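Local atomic coordinates of halotolerant alpha-type carbonic anhydrase (dCA II) (Dunaliella salina, PDB entry 1Y7W), a protein that catalyses the reversible hydration of carbon dioxide to bicarbonate at a zinc centre, as an alpha-type carbonic anhydrase that tolerates high salt. Residues S68-V73 with P113-G118; A93-E98 with V206-I211; D106-N111 with S123-Q128; A164-I169 with E238-H243. All blocks are in the same frame, centred on the assembly; numbering follows the deposited sequence.

Contact 1 of 4, residues S68-V73 with P113-G118; sequences SGTSAV and PTIEIG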
loop_
_atom_site.group_PDB
_atom_site.type_symbol
_atom_site.label_atom_id
_atom_site.label_comp_id
_atom_site.label_asym_id
_atom_site.label_seq_id
_atom_site.Cartn_x
_atom_site.Cartn_y
_atom_site.Cartn_z
ATOM N N SER A 68 -12.717 0.473 -19.605
ATOM C CA SER A 68 -12.763 1.815 -20.204
ATOM C C SER A 68 -12.012 2.839 -19.351
ATOM O O SER A 68 -12.153 2.856 -18.121
ATOM C CB SER A 68 -14.213 2.373 -20.310
ATOM O OG SER A 68 -15.110 1.487 -20.955
ATOM N N GLY A 69 -11.258 3.698 -20.012
ATOM C CA GLY A 69 -10.582 4.767 -19.309
ATOM C C GLY A 69 -9.245 4.528 -18.621
ATOM O O GLY A 69 -8.659 5.505 -18.207
ATOM N N THR A 70 -8.769 3.285 -18.480
ATOM C CA THR A 70 -7.501 3.021 -17.781
ATOM C C THR A 70 -6.789 1.821 -18.416
ATOM O O THR A 70 -7.389 0.775 -18.629
ATOM C CB THR A 70 -7.757 2.721 -16.267
ATOM O OG1 THR A 70 -8.548 3.756 -15.703
ATOM C CG2 THR A 70 -6.423 2.626 -15.450
ATOM N N SER A 71 -5.493 1.975 -18.711
ATOM C CA SER A 71 -4.695 0.881 -19.304
ATOM C C SER A 71 -3.932 0.198 -18.180
ATOM O O SER A 71 -3.986 0.658 -17.026
ATOM C CB SER A 71 -3.608 1.461 -20.244
ATOM O OG SER A 71 -2.641 2.202 -19.452
ATOM N N ALA A 72 -3.209 -0.881 -18.553
ATOM C CA ALA A 72 -2.281 -1.596 -17.687
ATOM C C ALA A 72 -1.218 -0.569 -17.282
ATOM O O ALA A 72 -1.020 0.422 -17.987
ATOM C CB ALA A 72 -1.545 -2.693 -18.477
ATOM N N VAL A 73 -0.531 -0.805 -16.164
ATOM C CA VAL A 73 0.564 0.092 -15.793
ATOM C C VAL A 73 1.823 -0.407 -16.505
ATOM O O VAL A 73 1.987 -1.616 -16.732
ATOM C CB VAL A 73 0.821 0.107 -14.272
ATOM C CG1 VAL A 73 1.201 -1.268 -13.784
ATOM C CG2 VAL A 73 1.945 1.187 -13.922
ATOM N N PRO A 113 6.940 4.837 -13.792
ATOM C CA PRO A 113 5.925 3.966 -14.397
ATOM C C PRO A 113 4.880 4.872 -15.029
ATOM O O PRO A 113 4.742 6.030 -14.624
ATOM C CB PRO A 113 5.358 3.185 -13.172
ATOM C CG PRO A 113 5.615 4.120 -12.005
ATOM C CD PRO A 113 7.004 4.671 -12.325
ATOM N N THR A 114 4.144 4.369 -16.026
ATOM C CA THR A 114 3.097 5.184 -16.623
ATOM C C THR A 114 1.765 4.424 -16.707
ATOM O O THR A 114 1.723 3.199 -16.762
ATOM C CB THR A 114 3.433 5.632 -18.094
ATOM O OG1 THR A 114 3.533 4.471 -18.930
ATOM C CG2 THR A 114 4.782 6.367 -18.145
ATOM N N ILE A 115 0.690 5.188 -16.773
ATOM C CA ILE A 115 -0.635 4.588 -16.981
ATOM C C ILE A 115 -1.385 5.546 -17.891
ATOM O O ILE A 115 -1.297 6.787 -17.706
ATOM C CB ILE A 115 -1.448 4.450 -15.671
ATOM C CG1 ILE A 115 -0.618 3.663 -14.632
ATOM C CG2 ILE A 115 -2.840 3.710 -15.985
ATOM C CD1 ILE A 115 -1.337 3.600 -13.211
ATOM N N GLU A 116 -2.107 4.995 -18.867
ATOM C CA GLU A 116 -2.882 5.844 -19.742
ATOM C C GLU A 116 -4.238 5.966 -19.095
ATOM O O GLU A 116 -4.938 4.958 -18.890
ATOM C CB GLU A 116 -3.032 5.252 -21.140
ATOM C CG GLU A 116 -3.776 6.226 -22.042
ATOM C CD GLU A 116 -4.233 5.606 -23.358
ATOM O OE1 GLU A 116 -5.069 4.733 -23.303
ATOM O OE2 GLU A 116 -3.774 6.006 -24.430
ATOM N N ILE A 117 -4.608 7.205 -18.803
ATOM C CA ILE A 117 -5.858 7.469 -18.111
ATOM C C ILE A 117 -6.675 8.497 -18.837
ATOM O O ILE A 117 -6.210 9.630 -19.112
ATOM C CB ILE A 117 -5.606 7.928 -16.635
ATOM C CG1 ILE A 117 -4.972 6.784 -15.833
ATOM C CG2 ILE A 117 -6.955 8.272 -15.947
ATOM C CD1 ILE A 117 -4.461 7.250 -14.502
ATOM N N GLY A 118 -7.905 8.102 -19.131
ATOM C CA GLY A 118 -8.799 8.963 -19.885
ATOM C C GLY A 118 -8.138 9.383 -21.189
ATOM O O GLY A 118 -8.273 10.539 -21.595
#
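The flat groups joining Ser71 to Glu116 and Gly69 to Gly118 are backbone carbonyls, each met near its oxygen. Ser71 N lies in the plane of the Glu116 carbonyl and bonds to Glu116 O at 3.0 Å, whereas Gly118 N reaches Gly69 O at 2.9 Å from a position tilted 29° out of that carbonyl's plane. Beside these donors, Thr70 CA makes a CA-H...O contact to Glu116 O and Ile117 CA one to Gly69 O. The ring of Pro113 is touched at CB by Val73 CG2. Loop 68-73 runs antiparallel beside strand 114-117, an outermost strand of the large mixed sheet of the carbonic anhydrase fold, with one bridge, Thr70 to Ile117. Ser71 OG sits between its backbone N and carbonyl carbon (chi1 67°), from where it accepts a hydrogen bond from Glu116 N at 2.9 Å and donates to Ala72 O at 2.8 Å. An alanine here would probably leave the Glu116 N-H without this acceptor and the Ala72 carbonyl without this donor, loosening the loop from the strand. Branched side chains pack together on the side toward strand 240-251: Val73 CG2 rests on Ile115 CG1 at 3.6 Å, and Thr70 CG2 meets Ile115 CG2 at 3.8 Å, while Thr70 OG1 bonds to Lys241 NZ. Gly69 has a positive phi (83°) at which a CB would jam against the preceding carbonyl, and Gly118 too turns at positive phi. Val73 and Ile115 both also touch His243 of strand 240-251.

Contact 2 of 4, residues A93-E98 with V206-I211; sequences AKVDLE and VSIDNI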
loop_
_atom_site.group_PDB
_atom_site.type_symbol
_atom_site.label_atom_id
_atom_site.label_comp_id
_atom_site.label_asym_id
_atom_site.label_seq_id
_atom_site.Cartn_x
_atom_site.Cartn_y
_atom_site.Cartn_z
ATOM N N ALA A 93 16.045 6.629 2.177
ATOM C CA ALA A 93 14.847 6.021 2.732
ATOM C C ALA A 93 14.775 6.240 4.271
ATOM O O ALA A 93 15.797 6.323 4.954
ATOM C CB ALA A 93 14.853 4.526 2.404
ATOM N N LYS A 94 13.554 6.381 4.784
ATOM C CA LYS A 94 13.290 6.608 6.210
ATOM C C LYS A 94 11.988 5.837 6.590
ATOM O O LYS A 94 11.093 5.635 5.755
ATOM C CB LYS A 94 13.097 8.092 6.452
ATOM C CG LYS A 94 14.347 8.887 6.047
ATOM C CD LYS A 94 14.162 10.372 6.210
ATOM C CE LYS A 94 15.550 11.021 5.961
ATOM N NZ LYS A 94 15.576 12.527 6.125
ATOM N N VAL A 95 11.897 5.377 7.826
ATOM C CA VAL A 95 10.695 4.637 8.217
ATOM C C VAL A 95 10.100 5.312 9.467
ATOM O O VAL A 95 10.834 5.921 10.264
ATOM C CB VAL A 95 11.041 3.163 8.466
ATOM C CG1 VAL A 95 12.077 3.043 9.582
ATOM C CG2 VAL A 95 9.777 2.371 8.831
ATOM N N ASP A 96 8.776 5.281 9.592
ATOM C CA ASP A 96 8.145 5.857 10.777
ATOM C C ASP A 96 7.952 4.664 11.733
ATOM O O ASP A 96 7.392 3.598 11.347
ATOM C CB ASP A 96 6.781 6.496 10.421
ATOM C CG ASP A 96 6.915 7.851 9.661
ATOM O OD1 ASP A 96 8.061 8.347 9.479
ATOM O OD2 ASP A 96 5.844 8.400 9.260
ATOM N N LEU A 97 8.427 4.815 12.971
ATOM C CA LEU A 97 8.285 3.729 13.911
ATOM C C LEU A 97 6.946 3.800 14.659
ATOM O O LEU A 97 6.881 4.150 15.846
ATOM C CB LEU A 97 9.469 3.732 14.897
ATOM C CG LEU A 97 10.813 3.476 14.205
ATOM C CD1 LEU A 97 11.922 3.316 15.306
ATOM C CD2 LEU A 97 10.731 2.193 13.293
ATOM N N GLU A 98 5.869 3.523 13.933
ATOM C CA GLU A 98 4.543 3.504 14.531
ATOM C C GLU A 98 3.675 2.658 13.630
ATOM O O GLU A 98 4.142 2.079 12.629
ATOM C CB GLU A 98 3.959 4.929 14.650
ATOM C CG GLU A 98 3.786 5.656 13.305
ATOM C CD GLU A 98 3.286 7.105 13.486
ATOM O OE1 GLU A 98 3.119 7.572 14.640
ATOM O OE2 GLU A 98 3.019 7.774 12.453
ATOM N N VAL A 206 13.138 7.761 10.544
ATOM C CA VAL A 206 14.346 7.068 10.972
ATOM C C VAL A 206 15.070 6.508 9.727
ATOM O O VAL A 206 14.494 5.786 8.932
ATOM C CB VAL A 206 13.927 5.895 11.930
ATOM C CG1 VAL A 206 15.125 4.961 12.306
ATOM C CG2 VAL A 206 13.232 6.527 13.170
ATOM N N SER A 207 16.346 6.823 9.555
ATOM C CA SER A 207 17.066 6.345 8.369
ATOM C C SER A 207 17.240 4.866 8.242
ATOM O O SER A 207 17.574 4.203 9.205
ATOM C CB SER A 207 18.447 6.998 8.307
ATOM O OG SER A 207 18.246 8.389 8.102
ATOM N N ILE A 208 16.997 4.340 7.042
ATOM C CA ILE A 208 17.223 2.953 6.798
ATOM C C ILE A 208 17.954 2.887 5.436
ATOM O O ILE A 208 18.074 3.916 4.767
ATOM C CB ILE A 208 15.914 2.146 6.772
ATOM C CG1 ILE A 208 14.938 2.793 5.804
ATOM C CG2 ILE A 208 15.358 2.008 8.193
ATOM C CD1 ILE A 208 13.745 1.868 5.431
ATOM N N ASP A 209 18.444 1.713 5.077
ATOM C CA ASP A 209 19.208 1.514 3.858
ATOM C C ASP A 209 18.369 1.737 2.614
ATOM O O ASP A 209 17.139 1.612 2.652
ATOM C CB ASP A 209 19.757 0.081 3.744
ATOM C CG ASP A 209 20.802 -0.259 4.791
ATOM O OD1 ASP A 209 21.406 0.642 5.378
ATOM O OD2 ASP A 209 21.010 -1.472 5.002
ATOM N N ASN A 210 19.057 2.000 1.504
ATOM C CA ASN A 210 18.383 2.204 0.238
ATOM C C ASN A 210 17.665 0.942 -0.148
ATOM O O ASN A 210 18.045 -0.153 0.266
ATOM C CB ASN A 210 19.383 2.544 -0.830
ATOM C CG ASN A 210 19.964 3.906 -0.642
ATOM O OD1 ASN A 210 19.342 4.813 -0.035
ATOM N ND2 ASN A 210 21.167 4.086 -1.191
ATOM N N ILE A 211 16.651 1.085 -1.000
ATOM C CA ILE A 211 15.833 -0.073 -1.366
ATOM C C ILE A 211 15.718 -0.281 -2.883
ATOM O O ILE A 211 15.350 0.650 -3.603
ATOM C CB ILE A 211 14.402 0.167 -0.810
ATOM C CG1 ILE A 211 14.488 0.321 0.730
ATOM C CG2 ILE A 211 13.442 -0.953 -1.260
ATOM C CD1 ILE A 211 13.111 0.695 1.372
HETATM O O HOH W 1 18.654 5.284 2.514
HETATM O O HOH W 2 18.082 7.543 4.926
#
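Val95 and Val206 face each other as an antiparallel hydrogen-bonded pair, Val95 N giving to Val206 O at 2.9 Å and Val206 N to Val95 O at 3.0 Å. Lys94 and Ser207 form the adjoining non-hydrogen-bonded pair, and beyond them Ile208 N donates to Ala93 O at 3.1 Å. That last bond is nearly straight at hydrogen, yet its donor stands 46° above the carbonyl plane.

Water carries the polar link further. One molecule accepts from Ala93 N at 3.0 Å and has Ile208 O and Asn210 OD1, both 2.7 Å away, among more possible acceptors than its protons can serve; Asn210 OD1 is also bonded by Asn92 N.

Apolar contacts surround the Val95-Val206 pair. Val95 CG1, between its backbone N and carbonyl carbon (chi1 60°), meets Ile208 CG2 at 3.7 Å, the two side chains crossing at about a right angle. The side chains of Leu97 and Val206 cross likewise, Leu97 CG 4.0 Å from Val206 CG2. Ala93 CB is small enough to fit against Ile208 CG1 at 3.8 Å and to approach Ile211. Lys94, on the opposite face, carries its extended chain away, as suits its charge.

Helix 181-195 covers Leu97, Val206 and Ile208, and strand 94-95 is the middle member of a small three-stranded antiparallel sheet, between 103-104 and 206-207, a separate element from the large zinc-bearing sheet.

Contact 3 of 4, residues D106-N111 with S123-Q128; sequences DQPAAN and SFVPIQ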
loop_
_atom_site.group_PDB
_atom_site.type_symbol
_atom_site.label_atom_id
_atom_site.label_comp_id
_atom_site.label_asym_id
_atom_site.label_seq_id
_atom_site.Cartn_x
_atom_site.Cartn_y
_atom_site.Cartn_z
ATOM N N ASP A 106 13.615 9.863 -1.203
ATOM C CA ASP A 106 13.707 10.932 -2.174
ATOM C C ASP A 106 12.769 10.584 -3.340
ATOM O O ASP A 106 12.690 9.421 -3.740
ATOM C CB ASP A 106 15.138 11.017 -2.668
ATOM C CG ASP A 106 16.075 11.588 -1.636
ATOM O OD1 ASP A 106 17.286 11.315 -1.754
ATOM O OD2 ASP A 106 15.599 12.290 -0.726
ATOM N N GLN A 107 12.054 11.557 -3.878
ATOM C CA GLN A 107 11.153 11.240 -5.005
ATOM C C GLN A 107 11.878 10.791 -6.252
ATOM O O GLN A 107 12.777 11.494 -6.745
ATOM C CB GLN A 107 10.309 12.439 -5.378
ATOM C CG GLN A 107 8.901 12.371 -4.838
ATOM C CD GLN A 107 8.119 13.670 -5.112
ATOM O OE1 GLN A 107 7.295 14.100 -4.272
ATOM N NE2 GLN A 107 8.371 14.298 -6.292
ATOM N N PRO A 108 11.540 9.599 -6.768
ATOM C CA PRO A 108 12.197 9.126 -7.985
ATOM C C PRO A 108 11.849 10.119 -9.129
ATOM O O PRO A 108 10.771 10.693 -9.167
ATOM C CB PRO A 108 11.563 7.741 -8.235
ATOM C CG PRO A 108 11.191 7.283 -6.893
ATOM C CD PRO A 108 10.689 8.551 -6.184
ATOM N N ALA A 109 12.753 10.286 -10.084
ATOM C CA ALA A 109 12.476 11.235 -11.168
ATOM C C ALA A 109 12.798 10.687 -12.551
ATOM O O ALA A 109 12.656 11.412 -13.554
ATOM C CB ALA A 109 13.253 12.597 -10.927
ATOM N N ALA A 110 13.228 9.431 -12.627
ATOM C CA ALA A 110 13.541 8.836 -13.918
ATOM C C ALA A 110 12.915 7.461 -14.051
ATOM O O ALA A 110 12.664 6.816 -13.047
ATOM C CB ALA A 110 15.066 8.700 -14.092
ATOM N N ASN A 111 12.683 7.022 -15.286
ATOM C CA ASN A 111 12.143 5.680 -15.520
ATOM C C ASN A 111 10.856 5.447 -14.771
ATOM O O ASN A 111 10.575 4.340 -14.332
ATOM C CB ASN A 111 13.183 4.645 -15.107
ATOM C CG ASN A 111 14.487 4.832 -15.850
ATOM O OD1 ASN A 111 14.499 4.719 -17.073
ATOM N ND2 ASN A 111 15.586 5.141 -15.127
ATOM N N SER A 123 2.611 9.899 -16.071
ATOM C CA SER A 123 3.747 9.283 -15.336
ATOM C C SER A 123 3.395 9.312 -13.842
ATOM O O SER A 123 2.740 10.263 -13.386
ATOM C CB SER A 123 5.020 10.116 -15.565
ATOM O OG SER A 123 5.517 9.858 -16.859
ATOM N N PHE A 124 3.812 8.286 -13.096
ATOM C CA PHE A 124 3.515 8.237 -11.675
ATOM C C PHE A 124 4.770 8.228 -10.815
ATOM O O PHE A 124 5.716 7.512 -11.091
ATOM C CB PHE A 124 2.645 7.008 -11.393
ATOM C CG PHE A 124 1.226 7.239 -11.801
ATOM C CD1 PHE A 124 0.300 7.735 -10.889
ATOM C CD2 PHE A 124 0.852 7.115 -13.155
ATOM C CE1 PHE A 124 -1.000 8.107 -11.313
ATOM C CE2 PHE A 124 -0.462 7.490 -13.582
ATOM C CZ PHE A 124 -1.362 7.975 -12.653
ATOM N N VAL A 125 4.748 9.059 -9.787
ATOM C CA VAL A 125 5.893 9.185 -8.891
ATOM C C VAL A 125 5.629 8.479 -7.533
ATOM O O VAL A 125 4.713 8.841 -6.859
ATOM C CB VAL A 125 6.158 10.688 -8.592
ATOM C CG1 VAL A 125 7.370 10.844 -7.697
ATOM C CG2 VAL A 125 6.322 11.468 -9.988
ATOM N N PRO A 126 6.409 7.465 -7.180
ATOM C CA PRO A 126 6.236 6.779 -5.882
ATOM C C PRO A 126 6.488 7.831 -4.795
ATOM O O PRO A 126 7.519 8.546 -4.853
ATOM C CB PRO A 126 7.340 5.723 -5.883
ATOM C CG PRO A 126 7.522 5.414 -7.362
ATOM C CD PRO A 126 7.429 6.806 -8.009
ATOM N N ILE A 127 5.567 7.957 -3.828
ATOM C CA ILE A 127 5.761 8.961 -2.787
ATOM C C ILE A 127 5.973 8.352 -1.377
ATOM O O ILE A 127 6.477 9.018 -0.474
ATOM C CB ILE A 127 4.618 10.030 -2.769
ATOM C CG1 ILE A 127 3.255 9.343 -2.763
ATOM C CG2 ILE A 127 4.744 10.982 -4.052
ATOM C CD1 ILE A 127 2.098 10.271 -2.363
ATOM N N GLN A 128 5.556 7.112 -1.179
ATOM C CA GLN A 128 5.801 6.428 0.122
ATOM C C GLN A 128 5.294 5.002 -0.017
ATOM O O GLN A 128 4.635 4.680 -1.017
ATOM C CB GLN A 128 5.005 7.108 1.237
ATOM C CG GLN A 128 3.502 7.305 0.901
ATOM C CD GLN A 128 2.594 6.470 1.772
ATOM O OE1 GLN A 128 2.773 5.267 1.911
ATOM N NE2 GLN A 128 1.605 7.104 2.350
#
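Gln107 and Val125 are brought together by two torsions: in Gln107 chi1 is unusual at -101°, a value off the staggered positions that directs CG over the strand, and in Val125 CG1 is anti to the backbone N (chi1 -178°). Loop 106-111 runs obliquely and roughly counter to strand 120-133, the long strand of the carbonic anhydrase sheet that also supplies two of the three histidine ligands of the zinc, His130 and His132. No hydrogen bond joins the two segments, and the contact is one of packing. Gln107 CG touches Val125 CG1 at 3.6 Å, the two side chains crossing at about a right angle, and the amide continues past the same methyl, its NE2 3.9 Å from Val125 CG1. A glutamine suits this exposed spot, its methylenes packing on the valine and its polar amide lying over the rim of the contact. At the far end OE1 comes beside Ile127 CG2, Gln107 and Ile127 lying side by side and pointing the same way.

The second half of the contact is a pair of prolines. Neither has an N-H to offer, which fits an interface made without hydrogen bonds. Their rings cross obliquely, with Pro108 CG 4.0 Å from Pro126 CD. Val125 also packs on Leu112, and its backbone pairs with Gln154 of strand 147-155. Further along the strand Gln128 OE1 accepts from His130 ND1, placing Gln128 in the second shell of the zinc. The closest approach of the two segments is Pro108 CD to the backbone O of Pro126, 3.4 Å.

Contact 4 of 4, residues A164-I169 with E238-H243; sequences AQLAVI and ERVKWH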
loop_
_atom_site.group_PDB
_atom_site.type_symbol
_atom_site.label_atom_id
_atom_site.label_comp_id
_atom_site.label_asym_id
_atom_site.label_seq_id
_atom_site.Cartn_x
_atom_site.Cartn_y
_atom_site.Cartn_z
ATOM N N ALA A 164 -5.128 14.969 -6.740
ATOM C CA ALA A 164 -4.320 14.250 -7.729
ATOM C C ALA A 164 -4.695 12.796 -7.976
ATOM O O ALA A 164 -5.141 12.087 -7.049
ATOM C CB ALA A 164 -2.823 14.318 -7.310
ATOM N N GLN A 165 -4.566 12.364 -9.230
ATOM C CA GLN A 165 -4.822 10.947 -9.540
ATOM C C GLN A 165 -3.697 10.151 -8.831
ATOM O O GLN A 165 -2.492 10.549 -8.913
ATOM C CB GLN A 165 -4.717 10.716 -11.050
ATOM C CG GLN A 165 -4.774 9.248 -11.377
ATOM C CD GLN A 165 -6.190 8.719 -11.199
ATOM O OE1 GLN A 165 -7.083 9.149 -11.921
ATOM N NE2 GLN A 165 -6.398 7.758 -10.258
ATOM N N LEU A 166 -4.074 9.081 -8.105
ATOM C CA LEU A 166 -3.080 8.224 -7.473
ATOM C C LEU A 166 -3.062 6.823 -8.109
ATOM O O LEU A 166 -4.036 6.412 -8.746
ATOM C CB LEU A 166 -3.367 8.051 -5.955
ATOM C CG LEU A 166 -3.461 9.343 -5.128
ATOM C CD1 LEU A 166 -3.693 9.002 -3.642
ATOM C CD2 LEU A 166 -2.094 10.096 -5.302
ATOM N N ALA A 167 -1.944 6.107 -7.965
ATOM C CA ALA A 167 -1.883 4.706 -8.435
ATOM C C ALA A 167 -1.256 3.969 -7.278
ATOM O O ALA A 167 -0.204 4.411 -6.772
ATOM C CB ALA A 167 -0.990 4.580 -9.659
ATOM N N VAL A 168 -1.880 2.882 -6.811
ATOM C CA VAL A 168 -1.285 2.173 -5.688
ATOM C C VAL A 168 -1.044 0.704 -6.072
ATOM O O VAL A 168 -1.892 0.058 -6.741
ATOM C CB VAL A 168 -2.168 2.286 -4.398
ATOM C CG1 VAL A 168 -1.551 1.393 -3.226
ATOM C CG2 VAL A 168 -2.266 3.784 -3.983
ATOM N N ILE A 169 0.106 0.200 -5.638
ATOM C CA ILE A 169 0.479 -1.166 -5.906
ATOM C C ILE A 169 0.310 -1.909 -4.599
ATOM O O ILE A 169 0.806 -1.462 -3.574
ATOM C CB ILE A 169 1.924 -1.236 -6.393
ATOM C CG1 ILE A 169 1.926 -0.724 -7.855
ATOM C CG2 ILE A 169 2.456 -2.643 -6.326
ATOM C CD1 ILE A 169 3.310 -0.453 -8.480
ATOM N N GLU A 238 -11.994 8.771 -3.818
ATOM C CA GLU A 238 -12.061 7.869 -4.958
ATOM C C GLU A 238 -11.168 8.352 -6.123
ATOM O O GLU A 238 -11.655 8.795 -7.180
ATOM C CB GLU A 238 -13.510 7.719 -5.374
ATOM C CG GLU A 238 -14.261 6.860 -4.287
ATOM C CD GLU A 238 -15.709 6.563 -4.586
ATOM O OE1 GLU A 238 -16.324 5.842 -3.779
ATOM O OE2 GLU A 238 -16.250 7.038 -5.606
ATOM N N ARG A 239 -9.861 8.292 -5.886
ATOM C CA ARG A 239 -8.869 8.760 -6.868
ATOM C C ARG A 239 -7.696 7.811 -6.963
ATOM O O ARG A 239 -6.548 8.211 -7.222
ATOM C CB ARG A 239 -8.443 10.214 -6.510
ATOM C CG ARG A 239 -7.705 10.402 -5.194
ATOM C CD ARG A 239 -7.743 11.913 -4.751
ATOM N NE ARG A 239 -7.106 12.125 -3.447
ATOM C CZ ARG A 239 -5.821 12.378 -3.242
ATOM N NH1 ARG A 239 -5.429 12.581 -2.022
ATOM N NH2 ARG A 239 -4.908 12.422 -4.238
ATOM N N VAL A 240 -7.986 6.521 -6.809
ATOM C CA VAL A 240 -6.908 5.527 -6.885
ATOM C C VAL A 240 -7.043 4.444 -7.929
ATOM O O VAL A 240 -8.053 3.742 -7.960
ATOM C CB VAL A 240 -6.732 4.754 -5.543
ATOM C CG1 VAL A 240 -5.626 3.677 -5.695
ATOM C CG2 VAL A 240 -6.368 5.710 -4.434
ATOM N N LYS A 241 -6.022 4.285 -8.782
ATOM C CA LYS A 241 -6.024 3.162 -9.724
ATOM C C LYS A 241 -5.269 2.063 -8.921
ATOM O O LYS A 241 -4.081 2.224 -8.583
ATOM C CB LYS A 241 -5.238 3.495 -10.991
ATOM C CG LYS A 241 -5.847 4.621 -11.780
ATOM C CD LYS A 241 -7.340 4.446 -12.029
ATOM C CE LYS A 241 -7.816 5.494 -13.017
ATOM N NZ LYS A 241 -9.305 5.295 -13.222
ATOM N N TRP A 242 -5.966 0.965 -8.606
ATOM C CA TRP A 242 -5.371 -0.090 -7.809
ATOM C C TRP A 242 -4.720 -1.167 -8.677
ATOM O O TRP A 242 -5.223 -1.502 -9.768
ATOM C CB TRP A 242 -6.456 -0.746 -6.877
ATOM C CG TRP A 242 -6.651 0.033 -5.597
ATOM C CD1 TRP A 242 -7.613 0.991 -5.321
ATOM C CD2 TRP A 242 -5.827 -0.048 -4.464
ATOM N NE1 TRP A 242 -7.430 1.497 -4.055
ATOM C CE2 TRP A 242 -6.331 0.867 -3.507
ATOM C CE3 TRP A 242 -4.696 -0.818 -4.149
ATOM C CZ2 TRP A 242 -5.744 1.032 -2.244
ATOM C CZ3 TRP A 242 -4.114 -0.670 -2.907
ATOM C CH2 TRP A 242 -4.646 0.263 -1.955
ATOM N N HIS A 243 -3.605 -1.704 -8.189
ATOM C CA HIS A 243 -2.898 -2.790 -8.881
ATOM C C HIS A 243 -2.546 -3.781 -7.751
ATOM O O HIS A 243 -1.564 -3.602 -7.040
ATOM C CB HIS A 243 -1.612 -2.280 -9.558
ATOM C CG HIS A 243 -1.804 -1.065 -10.417
ATOM N ND1 HIS A 243 -2.085 0.183 -9.893
ATOM C CD2 HIS A 243 -1.795 -0.914 -11.763
ATOM C CE1 HIS A 243 -2.265 1.041 -10.882
ATOM N NE2 HIS A 243 -2.098 0.405 -12.024
HETATM O O HOH W 3 -9.327 6.837 -10.188
#
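Strands 166-169 and 240-243 form a parallel pair, 19° apart, in the largely antiparallel central sheet of the alpha-carbonic anhydrase fold. A ladder of bonds joins them: Leu166 N to Arg239 O at 2.8 Å, Lys241 N to Leu166 O, Val168 N to Lys241 O, and His243 N to Val168 O at 2.9 Å. Second donors reach two of these carbonyls. Gln165 NE2 bonds to Leu166 O at 3.1 Å, and His243 ND1 to Val168 O at 3.2 Å; that oxygen lies in the imidazole plane although ND1 stands well above the carbonyl plane, and the bond limits the ring's rotation.

Arg239 closes the beginning of the pair: with CG between the backbone N and carbonyl carbon (chi1 65°) and the chain extended to NE, NH2 gives to Ala164 O at 2.8 Å in the guanidinium plane, Leu166 CD1 covers one face, and NE forms a salt bridge with Asp237. An alanine here, lacking the guanidinium on which Leu166 CD1 packs, would probably leave Ala164 O without this donor and Asp237 without this salt-bridge mate.

Val168 CB stands over one face of Trp242, 3.9 Å from the six-membered ring's centroid, a CH-pi contact, while its branch brings CG1 to CZ3. Trp242, anchored by NE1 to Ser230 O, meets the zinc ligand His150 edge-to-face. Lys241 NZ pairs with Asp228 of flanking strand 224-229; strand 147-155 flanks 166-175, and strand 114-117 also packs on this pair.

In the fold
Contacts 1, 3 and 4 reach one large sheet. Contacts 1 and 4 lie closest, their centres 11 Å apart, with Ile115 of contact 1 packing on Ala167 of contact 4. Phe124, on strand 120-133, joins contact 3 to both, touching Ile115 and Ile117 of contact 1 and Ala167 of contact 4; contacts 3 and 4 have centres 14 Å apart. Contact 2 stands apart in a small sheet, 23 Å from contact 4 centre to centre and about 5 Å from contact 3 at the nearest atoms. The zinc is about 5 Å from the side chain of Trp242 and about 11 Å from that of Ile127, whereas the sodium lies about 10 Å from the side chains of Asn210 and Pro108.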